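Local coordinates for protein aminotransferase AspB (Helicobacter pylori 26695, PDB 3EZS) that probably transfers amino groups between amino acids and keto acids, using pyridoxal 5'-phosphate, as class I and II aminotransferases do, at residues H50-I54 against S264-I268; K57-E61 against I86-G90; I199-T203 against L293-R297; F310-V316 against D348-L354. All blocks are in the same frame, centred on the assembly; numbering follows the deposited sequence.

Contacts 1 and 2 touch through Ser264, which packs on Phe60 and Leu89; contacts 3 and 4 touch through Ile199, Leu293 and Ala296. Contact 4 lies across the chain's centre from contacts 1 and 2. Contacts 1 and 2 use the loop between helices 39-46 and 62-76: contact 1 fixes it, partly exposed, to the start of helix 266-277 at the subunit interface, and contact 2, buried, to strand 85-88, outermost within this chain. Both are bridged by water without direct hydrogen bonds; contact 1 adds slight apolar touch, contact 2 the Phe60 ring. Partly buried contact 3 salt-bridges Glu201 of loop 199-203 to Lys294 and Arg297 of helix 280-299; contact 4 is buried, hydrogen-bonded antiparallel sheet.

Contact 1: residues H50-I54 against S264-I268; sequences HSLNI and SANAI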
loop_
_atom_site.group_PDB
_atom_site.type_symbol
_atom_site.label_atom_id
_atom_site.label_comp_id
_atom_site.label_asym_id
_atom_site.label_seq_id
_atom_site.Cartn_x
_atom_site.Cartn_y
_atom_site.Cartn_z
ATOM N N HIS A 50 0.515 -18.520 -12.109
ATOM C CA HIS A 50 0.262 -19.604 -11.162
ATOM C C HIS A 50 0.542 -19.220 -9.702
ATOM O O HIS A 50 -0.060 -19.784 -8.797
ATOM C CB HIS A 50 1.102 -20.846 -11.528
ATOM C CG HIS A 50 2.584 -20.603 -11.516
ATOM N ND1 HIS A 50 3.377 -20.867 -10.418
ATOM C CD2 HIS A 50 3.414 -20.113 -12.469
ATOM C CE1 HIS A 50 4.626 -20.537 -10.690
ATOM N NE2 HIS A 50 4.677 -20.077 -11.927
ATOM N N SER A 51 1.429 -18.258 -9.464
ATOM C CA SER A 51 1.754 -17.842 -8.078
ATOM C C SER A 51 0.702 -16.923 -7.393
ATOM O O SER A 51 0.957 -16.403 -6.294
ATOM C CB SER A 51 3.118 -17.151 -8.047
ATOM O OG SER A 51 3.093 -15.921 -8.752
ATOM N N LEU A 52 -0.445 -16.712 -8.048
ATOM C CA LEU A 52 -1.534 -15.881 -7.512
ATOM C C LEU A 52 -2.147 -16.444 -6.237
ATOM O O LEU A 52 -2.762 -15.703 -5.464
ATOM C CB LEU A 52 -2.641 -15.672 -8.559
ATOM C CG LEU A 52 -2.391 -14.610 -9.642
ATOM C CD1 LEU A 52 -3.550 -14.568 -10.663
ATOM C CD2 LEU A 52 -2.163 -13.237 -9.023
ATOM N N ASN A 53 -1.966 -17.738 -6.014
ATOM C CA ASN A 53 -2.467 -18.392 -4.810
ATOM C C ASN A 53 -1.556 -18.253 -3.590
ATOM O O ASN A 53 -1.888 -18.746 -2.533
ATOM C CB ASN A 53 -2.782 -19.872 -5.065
ATOM C CG ASN A 53 -1.536 -20.729 -5.350
ATOM O OD1 ASN A 53 -0.507 -20.248 -5.812
ATOM N ND2 ASN A 53 -1.654 -22.018 -5.081
ATOM N N ILE A 54 -0.425 -17.570 -3.735
ATOM C CA ILE A 54 0.535 -17.390 -2.643
ATOM C C ILE A 54 0.367 -15.989 -2.038
ATOM O O ILE A 54 0.330 -14.993 -2.763
ATOM C CB ILE A 54 1.993 -17.561 -3.156
ATOM C CG1 ILE A 54 2.187 -18.909 -3.870
ATOM C CG2 ILE A 54 3.013 -17.397 -2.020
ATOM C CD1 ILE A 54 1.836 -20.142 -3.045
ATOM N N SER A 264 2.435 -7.136 -3.219
ATOM C CA SER A 264 2.193 -7.318 -4.639
ATOM C C SER A 264 2.289 -8.802 -5.017
ATOM O O SER A 264 3.055 -9.545 -4.418
ATOM C CB SER A 264 3.267 -6.515 -5.373
ATOM O OG SER A 264 2.940 -6.318 -6.721
ATOM N N ALA A 265 1.514 -9.218 -6.016
ATOM C CA ALA A 265 1.550 -10.588 -6.524
ATOM C C ALA A 265 2.972 -11.049 -6.873
ATOM O O ALA A 265 3.752 -10.294 -7.449
ATOM C CB ALA A 265 0.684 -10.685 -7.762
ATOM N N ASN A 266 3.303 -12.296 -6.553
ATOM C CA ASN A 266 4.634 -12.820 -6.879
ATOM C C ASN A 266 4.917 -12.748 -8.385
ATOM O O ASN A 266 6.070 -12.609 -8.815
ATOM C CB ASN A 266 4.811 -14.248 -6.339
ATOM C CG ASN A 266 4.954 -14.291 -4.814
ATOM O OD1 ASN A 266 4.788 -13.280 -4.130
ATOM N ND2 ASN A 266 5.277 -15.469 -4.282
ATOM N N ALA A 267 3.860 -12.836 -9.182
ATOM C CA ALA A 267 3.966 -12.737 -10.626
ATOM C C ALA A 267 4.374 -11.325 -11.019
ATOM O O ALA A 267 5.160 -11.145 -11.961
ATOM C CB ALA A 267 2.654 -13.124 -11.263
ATOM N N ILE A 268 3.831 -10.317 -10.319
ATOM C CA ILE A 268 4.207 -8.928 -10.568
ATOM C C ILE A 268 5.670 -8.702 -10.174
ATOM O O ILE A 268 6.417 -8.003 -10.876
ATOM C CB ILE A 268 3.307 -7.928 -9.790
ATOM C CG1 ILE A 268 1.891 -7.855 -10.405
ATOM C CG2 ILE A 268 3.954 -6.527 -9.743
ATOM C CD1 ILE A 268 1.771 -7.214 -11.830
HETATM O O HOH W 1 1.288 -14.069 -5.232
#
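Asn266, Ser51 and Leu52 carry most of this contact, in which the loop before helix 62-76 comes up against the first residues of helix 266-277. Asn266 is the first helical residue, directly after the N-cap position held by Ala265, so its backbone NH has no helical partner in the preceding turn. Water 1 takes that NH, with its oxygen 3.0 Å from Asn266 N, and donates to Ser51 O at 2.6 Å and Ile54 O at 2.8 Å. The same Ser51 O accepts Ile54 N at 3.1 Å, which folds the loop so that its two carbonyls reach one water. The Asn266 side chain runs out over the loop, bringing ND2 to 3.7 Å from Ile54 CG2. Ser51 meets the helix start with its hydroxyl: OG lies 3.4 Å from Asn266 CB and 3.2 Å from Ala267 N, but the angle to that NH is poor, and OG is hydrogen-bonded instead to His48 O of its own loop. Leu52 starts away from the helix, yet its end swings back to put CD2 4.0 Å from Ala265 CB. It also packs on Thr37 of the second subunit, and Asn53 ND2 is hydrogen-bonded to Phe35 O there. A loop joined through water to a helix N-terminus thus forms part of the dimer interface of a fold type I aminotransferase.

Contact 2: residues K57-E61 against I86-G90; sequences KSAFE and ISTLG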
loop_
_atom_site.group_PDB
_atom_site.type_symbol
_atom_site.label_atom_id
_atom_site.label_comp_id
_atom_site.label_asym_id
_atom_site.label_seq_id
_atom_site.Cartn_x
_atom_site.Cartn_y
_atom_site.Cartn_z
ATOM N N LYS A 57 4.846 -11.704 0.572
ATOM C CA LYS A 57 5.567 -11.257 1.771
ATOM C C LYS A 57 5.702 -9.729 1.787
ATOM O O LYS A 57 5.939 -9.112 0.738
ATOM C CB LYS A 57 6.987 -11.847 1.780
ATOM C CG LYS A 57 7.140 -13.379 1.611
ATOM C CD LYS A 57 8.651 -13.761 1.433
ATOM C CE LYS A 57 8.887 -15.266 1.195
ATOM N N SER A 58 5.624 -9.117 2.970
ATOM C CA SER A 58 5.763 -7.661 3.069
ATOM C C SER A 58 7.156 -7.182 2.635
ATOM O O SER A 58 7.298 -6.064 2.134
ATOM C CB SER A 58 5.416 -7.145 4.464
ATOM O OG SER A 58 6.298 -7.630 5.443
ATOM N N ALA A 59 8.162 -8.049 2.816
ATOM C CA ALA A 59 9.548 -7.778 2.421
ATOM C C ALA A 59 9.802 -8.011 0.929
ATOM O O ALA A 59 10.890 -7.695 0.434
ATOM C CB ALA A 59 10.490 -8.652 3.225
ATOM N N PHE A 60 8.813 -8.565 0.220
ATOM C CA PHE A 60 8.944 -8.948 -1.187
ATOM C C PHE A 60 9.940 -10.110 -1.282
ATOM O O PHE A 60 10.663 -10.397 -0.341
ATOM C CB PHE A 60 9.373 -7.778 -2.086
ATOM C CG PHE A 60 8.359 -6.668 -2.182
ATOM C CD1 PHE A 60 8.229 -5.741 -1.176
ATOM C CD2 PHE A 60 7.562 -6.537 -3.306
ATOM C CE1 PHE A 60 7.319 -4.713 -1.266
ATOM C CE2 PHE A 60 6.637 -5.510 -3.402
ATOM C CZ PHE A 60 6.522 -4.591 -2.384
ATOM N N GLU A 61 9.971 -10.766 -2.430
ATOM C CA GLU A 61 10.822 -11.920 -2.633
ATOM C C GLU A 61 12.302 -11.576 -2.609
ATOM O O GLU A 61 12.709 -10.531 -3.101
ATOM C CB GLU A 61 10.463 -12.603 -3.964
ATOM C CG GLU A 61 9.082 -13.260 -3.962
ATOM C CD GLU A 61 8.975 -14.324 -2.879
ATOM O OE1 GLU A 61 9.749 -15.300 -2.940
ATOM O OE2 GLU A 61 8.125 -14.188 -1.967
ATOM N N ILE A 86 15.493 -1.963 1.105
ATOM C CA ILE A 86 14.152 -2.503 1.327
ATOM C C ILE A 86 13.340 -2.318 0.044
ATOM O O ILE A 86 13.367 -1.237 -0.535
ATOM C CB ILE A 86 13.438 -1.833 2.547
ATOM C CG1 ILE A 86 13.999 -2.383 3.876
ATOM C CG2 ILE A 86 11.917 -2.086 2.525
ATOM C CD1 ILE A 86 13.279 -1.889 5.110
ATOM N N SER A 87 12.652 -3.380 -0.395
ATOM C CA SER A 87 11.791 -3.359 -1.589
ATOM C C SER A 87 10.464 -2.710 -1.219
ATOM O O SER A 87 9.890 -3.032 -0.159
ATOM C CB SER A 87 11.505 -4.784 -2.090
ATOM O OG SER A 87 12.660 -5.440 -2.594
ATOM N N THR A 88 9.959 -1.824 -2.081
ATOM C CA THR A 88 8.710 -1.101 -1.813
ATOM C C THR A 88 7.736 -1.121 -3.010
ATOM O O THR A 88 8.100 -1.503 -4.119
ATOM C CB THR A 88 9.018 0.364 -1.414
ATOM O OG1 THR A 88 9.520 1.085 -2.546
ATOM C CG2 THR A 88 10.048 0.414 -0.296
ATOM N N LEU A 89 6.502 -0.692 -2.756
ATOM C CA LEU A 89 5.444 -0.700 -3.749
ATOM C C LEU A 89 5.457 0.627 -4.509
ATOM O O LEU A 89 4.506 1.395 -4.455
ATOM C CB LEU A 89 4.087 -0.933 -3.051
ATOM C CG LEU A 89 3.000 -1.536 -3.933
ATOM C CD1 LEU A 89 3.417 -2.988 -4.254
ATOM C CD2 LEU A 89 1.646 -1.489 -3.278
ATOM N N GLY A 90 6.530 0.871 -5.253
ATOM C CA GLY A 90 6.731 2.154 -5.918
ATOM C C GLY A 90 7.365 3.113 -4.921
ATOM O O GLY A 90 7.709 2.717 -3.809
HETATM O O HOH W 2 9.097 -4.073 2.144
HETATM O O HOH W 3 12.444 -5.665 1.347
#
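A type I beta turn, Lys57 to Phe60, faces the end of strand 85-88, the outermost strand within this chain of the seven-stranded mixed sheet of the fold type I aminotransferase. Lys57 opens the turn, and its O accepts Phe60 N at 3.0 Å, closing it. Ser58 turns its carbonyl to the strand, where water 2 donates to Ser58 O at 2.7 Å and to Ser87 O at 2.6 Å. At Ala59 a second bridge follows: water 3 lies 2.7 Å from Ala59 O and 2.9 Å from Ser87 N, so both backbone polar groups of Ser87 are met by water. Just before Glu61, the N-cap of helix 62-76, Phe60, with a positive phi of 67°, sends its ring onto the strand end: CD1 lies 3.5 Å from Ser87 CB and CE1 3.3 Å from Ser87 O. Where the strand gives way to the inverse gamma turn centred on Leu89, the tip of the ring makes its apolar contact, Phe60 CZ standing 4.0 Å from Leu89 CD1.

Contact 3: residues I199-T203 against L293-R297; sequences IYENT and LKLAR
One buried carboxylate, Glu201's, takes two cations from the same helix. The segment 199-203 is irregular: Ile199 and Tyr200 are extended, then Glu201 (phi/psi -97/-47) and Asn202 (-120/-89) bend the chain. Opposite is a turn of helix 280-299, with Glu201 CA 7.2 Å from Leu293 CA. The Glu201 side chain (chi1 and chi2 both t) reaches over Leu293, whose CB is 3.6 Å from Glu201 OE1. Arg297 (chi1 and chi2 t, chi3 m), one helical turn on, presents the edge of its guanidinium: NH2 donates to Glu201 OE1 at 2.9 Å, NH1 to Glu201 OE2 at 3.1 Å and weakly to OE1 at 3.2 Å. Lys294, in an m, t, t, m rotamer, places NZ 2.7 Å from Glu201 OE2 and 3.2 Å from Asn202 OD1, bonding both. Arg297 NH2 also bonds Ile305 O, and Glu201's backbone is hydrogen-bonded to Pro307. The result is a salt-bridge network between the loop after large-domain strand 189-193 and helix 280-299, which in this fold probably links the two domains.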
loop_
_atom_site.group_PDB
_atom_site.type_symbol
_atom_site.label_atom_id
_atom_site.label_comp_id
_atom_site.label_asym_id
_atom_site.label_seq_id
_atom_site.Cartn_x
_atom_site.Cartn_y
_atom_site.Cartn_z
ATOM N N ILE A 199 16.846 9.140 -15.880
ATOM C CA ILE A 199 16.346 10.021 -16.922
ATOM C C ILE A 199 17.383 11.117 -17.032
ATOM O O ILE A 199 17.389 12.053 -16.257
ATOM C CB ILE A 199 14.931 10.602 -16.588
ATOM C CG1 ILE A 199 13.963 9.492 -16.131
ATOM C CG2 ILE A 199 14.363 11.370 -17.793
ATOM C CD1 ILE A 199 13.911 8.277 -17.088
ATOM N N TYR A 200 18.297 10.974 -17.979
ATOM C CA TYR A 200 19.369 11.931 -18.147
ATOM C C TYR A 200 19.858 11.888 -19.590
ATOM O O TYR A 200 19.673 10.899 -20.303
ATOM C CB TYR A 200 20.506 11.677 -17.146
ATOM C CG TYR A 200 21.180 10.335 -17.293
ATOM C CD1 TYR A 200 22.275 10.166 -18.126
ATOM C CD2 TYR A 200 20.714 9.232 -16.598
ATOM C CE1 TYR A 200 22.893 8.914 -18.254
ATOM C CE2 TYR A 200 21.313 7.986 -16.720
ATOM C CZ TYR A 200 22.391 7.835 -17.540
ATOM O OH TYR A 200 22.956 6.599 -17.642
ATOM N N GLU A 201 20.506 12.969 -19.998
ATOM C CA GLU A 201 20.883 13.175 -21.384
ATOM C C GLU A 201 22.303 12.779 -21.723
ATOM O O GLU A 201 22.534 12.145 -22.743
ATOM C CB GLU A 201 20.678 14.660 -21.702
ATOM C CG GLU A 201 20.944 15.074 -23.127
ATOM C CD GLU A 201 20.958 16.576 -23.279
ATOM O OE1 GLU A 201 20.272 17.267 -22.499
ATOM O OE2 GLU A 201 21.654 17.061 -24.183
ATOM N N ASN A 202 23.257 13.200 -20.896
ATOM C CA ASN A 202 24.671 12.928 -21.151
ATOM C C ASN A 202 25.272 12.110 -19.997
ATOM O O ASN A 202 25.230 10.880 -19.996
ATOM C CB ASN A 202 25.449 14.265 -21.331
ATOM C CG ASN A 202 24.872 15.160 -22.418
ATOM O OD1 ASN A 202 24.441 14.691 -23.467
ATOM N ND2 ASN A 202 24.891 16.473 -22.174
ATOM N N THR A 203 25.771 12.812 -18.989
ATOM C CA THR A 203 26.436 12.192 -17.876
ATOM C C THR A 203 25.396 11.775 -16.817
ATOM O O THR A 203 24.460 12.536 -16.519
ATOM C CB THR A 203 27.568 13.126 -17.339
ATOM O OG1 THR A 203 28.097 12.598 -16.113
ATOM C CG2 THR A 203 27.069 14.556 -17.116
ATOM N N LEU A 293 15.181 16.492 -24.585
ATOM C CA LEU A 293 15.854 17.631 -23.944
ATOM C C LEU A 293 16.744 18.394 -24.928
ATOM O O LEU A 293 16.779 19.623 -24.897
ATOM C CB LEU A 293 16.722 17.180 -22.753
ATOM C CG LEU A 293 16.097 16.578 -21.503
ATOM C CD1 LEU A 293 17.193 16.175 -20.484
ATOM C CD2 LEU A 293 15.096 17.550 -20.867
ATOM N N LYS A 294 17.471 17.667 -25.782
ATOM C CA LYS A 294 18.313 18.289 -26.809
ATOM C C LYS A 294 17.504 19.124 -27.771
ATOM O O LYS A 294 17.907 20.236 -28.122
ATOM C CB LYS A 294 19.079 17.232 -27.628
ATOM C CG LYS A 294 20.154 16.509 -26.848
ATOM C CD LYS A 294 20.931 15.507 -27.715
ATOM C CE LYS A 294 21.929 14.720 -26.871
ATOM N NZ LYS A 294 22.852 15.591 -26.106
ATOM N N LEU A 295 16.383 18.572 -28.221
ATOM C CA LEU A 295 15.496 19.265 -29.157
ATOM C C LEU A 295 14.956 20.555 -28.526
ATOM O O LEU A 295 15.021 21.625 -29.137
ATOM C CB LEU A 295 14.334 18.347 -29.568
ATOM C CG LEU A 295 13.264 18.986 -30.452
ATOM C CD1 LEU A 295 13.870 19.492 -31.771
ATOM C CD2 LEU A 295 12.136 18.018 -30.662
ATOM N N ALA A 296 14.442 20.427 -27.302
ATOM C CA ALA A 296 13.902 21.547 -26.536
ATOM C C ALA A 296 14.937 22.650 -26.388
ATOM O O ALA A 296 14.611 23.839 -26.524
ATOM C CB ALA A 296 13.416 21.078 -25.150
ATOM N N ARG A 297 16.188 22.250 -26.131
ATOM C CA ARG A 297 17.278 23.206 -25.951
ATOM C C ARG A 297 17.608 23.959 -27.250
ATOM O O ARG A 297 17.938 25.148 -27.221
ATOM C CB ARG A 297 18.517 22.516 -25.382
ATOM C CG ARG A 297 19.609 23.508 -24.957
ATOM C CD ARG A 297 20.835 22.817 -24.372
ATOM N NE ARG A 297 20.504 22.026 -23.173
ATOM C CZ ARG A 297 20.381 20.698 -23.106
ATOM N NH1 ARG A 297 20.575 19.927 -24.161
ATOM N NH2 ARG A 297 20.073 20.134 -21.951
#

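Contact 4: residues F310-V316 against D348-L354; sequences FYVYLPV and DYVRLAL
Tyr349 lays its ring over that of Tyr313 in an offset stack, centroids 4.1 Å apart and planes at 14°; its CB also makes a CH-pi contact, 4.0 Å from the Tyr313 centroid. The m chi1 of Tyr349 and the t chi1 of Tyr313 bring the rings together, and Tyr349 CE2 is 3.8 Å from Pro315 CG. Beneath them strands 311-315 and 349-353 run antiparallel; their axes approach to 4.7 Å, with N-to-C directions 156° apart. Val312 with Leu352 and Leu314 with Val350 are hydrogen-bonded pairs: Val312 N to Leu352 O 3.0 Å, Leu352 N to Val312 O 2.9 Å, Leu314 N to Val350 O 2.9 Å, Val350 N to Leu314 O 3.1 Å. Beyond the ends, Leu354 N reaches Phe310 O at 2.9 Å and Val316 N reaches Asp348 O at 2.8 Å. Tyr311-Ala353, Tyr313-Arg351 and Pro315-Tyr349 are the non-hydrogen-bonded pairs. This is the small-domain antiparallel sheet of the fold type I aminotransferases, with 349-353 between 311-315 and 335-336. Val312, Leu314, Val350 and Leu352 form the apolar face, packing on helices 280-299, 319-330 and 358-372. On the other face Tyr311 CD1 lies 3.4 Å from Arg351 CD, Tyr311 CE1 sits over one face of the guanidinium, and Tyr311 OH bonds Tyr196 OH. Arg351, hydrogen-bonded through NH2 to Gly29 O and NH1 to Asn165 OD1, probably corresponds to the arginine that binds the substrate carboxylate in related aminotransferases.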
loop_
_atom_site.group_PDB
_atom_site.type_symbol
_atom_site.label_atom_id
_atom_site.label_comp_id
_atom_site.label_asym_id
_atom_site.label_seq_id
_atom_site.Cartn_x
_atom_site.Cartn_y
_atom_site.Cartn_z
ATOM N N PHE A 310 12.881 14.727 -17.511
ATOM C CA PHE A 310 12.294 14.953 -18.823
ATOM C C PHE A 310 11.422 16.233 -18.850
ATOM O O PHE A 310 10.527 16.382 -19.701
ATOM C CB PHE A 310 11.555 13.708 -19.349
ATOM C CG PHE A 310 10.526 13.103 -18.410
ATOM C CD1 PHE A 310 9.505 13.850 -17.857
ATOM C CD2 PHE A 310 10.520 11.730 -18.191
ATOM C CE1 PHE A 310 8.547 13.262 -17.047
ATOM C CE2 PHE A 310 9.556 11.141 -17.386
ATOM C CZ PHE A 310 8.574 11.914 -16.818
ATOM N N TYR A 311 11.709 17.169 -17.937
ATOM C CA TYR A 311 10.972 18.425 -17.856
ATOM C C TYR A 311 11.705 19.621 -18.465
ATOM O O TYR A 311 12.932 19.599 -18.639
ATOM C CB TYR A 311 10.627 18.782 -16.403
ATOM C CG TYR A 311 9.842 17.713 -15.692
ATOM C CD1 TYR A 311 8.531 17.434 -16.055
ATOM C CD2 TYR A 311 10.416 16.962 -14.673
ATOM C CE1 TYR A 311 7.814 16.427 -15.419
ATOM C CE2 TYR A 311 9.705 15.960 -14.033
ATOM C CZ TYR A 311 8.409 15.689 -14.425
ATOM O OH TYR A 311 7.696 14.685 -13.796
ATOM N N VAL A 312 10.912 20.637 -18.805
ATOM C CA VAL A 312 11.393 21.955 -19.192
ATOM C C VAL A 312 10.655 22.907 -18.250
ATOM O O VAL A 312 9.425 22.876 -18.194
ATOM C CB VAL A 312 11.066 22.325 -20.635
ATOM C CG1 VAL A 312 11.558 23.749 -20.946
ATOM C CG2 VAL A 312 11.672 21.288 -21.611
ATOM N N TYR A 313 11.409 23.696 -17.477
ATOM C CA TYR A 313 10.868 24.691 -16.539
ATOM C C TYR A 313 10.971 26.000 -17.322
ATOM O O TYR A 313 11.994 26.689 -17.271
ATOM C CB TYR A 313 11.710 24.677 -15.246
ATOM C CG TYR A 313 11.101 25.372 -14.054
ATOM C CD1 TYR A 313 9.911 24.913 -13.478
ATOM C CD2 TYR A 313 11.729 26.453 -13.466
ATOM C CE1 TYR A 313 9.356 25.548 -12.368
ATOM C CE2 TYR A 313 11.182 27.089 -12.350
ATOM C CZ TYR A 313 10.002 26.636 -11.806
ATOM O OH TYR A 313 9.483 27.290 -10.695
ATOM N N LEU A 314 9.915 26.304 -18.079
ATOM C CA LEU A 314 9.914 27.394 -19.064
ATOM C C LEU A 314 9.518 28.784 -18.542
ATOM O O LEU A 314 8.383 28.966 -18.108
ATOM C CB LEU A 314 8.990 27.002 -20.222
ATOM C CG LEU A 314 9.070 27.770 -21.548
ATOM C CD1 LEU A 314 10.382 27.477 -22.273
ATOM C CD2 LEU A 314 7.866 27.388 -22.424
ATOM N N PRO A 315 10.452 29.764 -18.589
ATOM C CA PRO A 315 10.134 31.121 -18.150
ATOM C C PRO A 315 9.151 31.763 -19.085
ATOM O O PRO A 315 9.362 31.744 -20.283
ATOM C CB PRO A 315 11.474 31.876 -18.239
ATOM C CG PRO A 315 12.523 30.848 -18.418
ATOM C CD PRO A 315 11.857 29.649 -19.035
ATOM N N VAL A 316 8.073 32.294 -18.527
ATOM C CA VAL A 316 7.019 32.999 -19.282
ATOM C C VAL A 316 6.662 34.201 -18.413
ATOM O O VAL A 316 7.125 34.303 -17.274
ATOM C CB VAL A 316 5.802 32.080 -19.558
ATOM C CG1 VAL A 316 6.208 30.949 -20.483
ATOM C CG2 VAL A 316 5.242 31.512 -18.256
ATOM N N ASP A 348 6.037 32.584 -12.650
ATOM C CA ASP A 348 6.577 32.976 -13.972
ATOM C C ASP A 348 7.046 31.813 -14.839
ATOM O O ASP A 348 7.856 32.015 -15.747
ATOM C CB ASP A 348 7.775 33.908 -13.764
ATOM C CG ASP A 348 7.451 35.077 -12.871
ATOM O OD1 ASP A 348 6.315 35.597 -12.981
ATOM O OD2 ASP A 348 8.342 35.473 -12.080
ATOM N N TYR A 349 6.551 30.603 -14.561
ATOM C CA TYR A 349 6.930 29.408 -15.310
ATOM C C TYR A 349 5.786 28.473 -15.616
ATOM O O TYR A 349 4.772 28.447 -14.897
ATOM C CB TYR A 349 7.941 28.592 -14.492
ATOM C CG TYR A 349 9.245 29.306 -14.248
ATOM C CD1 TYR A 349 9.383 30.178 -13.175
ATOM C CD2 TYR A 349 10.334 29.119 -15.101
ATOM C CE1 TYR A 349 10.566 30.840 -12.953
ATOM C CE2 TYR A 349 11.525 29.786 -14.893
ATOM C CZ TYR A 349 11.634 30.644 -13.812
ATOM O OH TYR A 349 12.792 31.330 -13.585
ATOM N N VAL A 350 5.951 27.710 -16.705
ATOM C CA VAL A 350 5.071 26.572 -17.000
ATOM C C VAL A 350 6.033 25.403 -17.082
ATOM O O VAL A 350 7.194 25.569 -17.515
ATOM C CB VAL A 350 4.211 26.651 -18.310
ATOM C CG1 VAL A 350 3.158 27.747 -18.201
ATOM C CG2 VAL A 350 5.073 26.799 -19.582
ATOM N N ARG A 351 5.574 24.243 -16.622
ATOM C CA ARG A 351 6.344 23.038 -16.706
ATOM C C ARG A 351 5.837 22.288 -17.925
ATOM O O ARG A 351 4.618 22.211 -18.151
ATOM C CB ARG A 351 6.176 22.151 -15.472
ATOM C CG ARG A 351 7.171 20.989 -15.468
ATOM C CD ARG A 351 6.806 19.912 -14.475
ATOM N NE ARG A 351 5.646 19.130 -14.913
ATOM C CZ ARG A 351 5.092 18.178 -14.171
ATOM N NH1 ARG A 351 5.623 17.836 -13.002
ATOM N NH2 ARG A 351 4.033 17.536 -14.614
ATOM N N LEU A 352 6.782 21.730 -18.683
ATOM C CA LEU A 352 6.505 20.914 -19.860
ATOM C C LEU A 352 7.074 19.502 -19.575
ATOM O O LEU A 352 8.214 19.387 -19.117
ATOM C CB LEU A 352 7.197 21.482 -21.108
ATOM C CG LEU A 352 7.006 22.938 -21.567
ATOM C CD1 LEU A 352 7.744 23.144 -22.882
ATOM C CD2 LEU A 352 5.558 23.315 -21.733
ATOM N N ALA A 353 6.285 18.457 -19.857
ATOM C CA ALA A 353 6.671 17.072 -19.620
ATOM C C ALA A 353 6.914 16.427 -20.981
ATOM O O ALA A 353 5.967 16.134 -21.701
ATOM C CB ALA A 353 5.563 16.325 -18.826
ATOM N N LEU A 354 8.188 16.212 -21.329
ATOM C CA LEU A 354 8.543 15.698 -22.657
ATOM C C LEU A 354 8.466 14.164 -22.676
ATOM O O LEU A 354 9.470 13.462 -22.806
ATOM C CB LEU A 354 9.919 16.218 -23.081
ATOM C CG LEU A 354 10.112 17.740 -22.993
ATOM C CD1 LEU A 354 11.421 18.091 -23.642
ATOM C CD2 LEU A 354 8.964 18.564 -23.622
#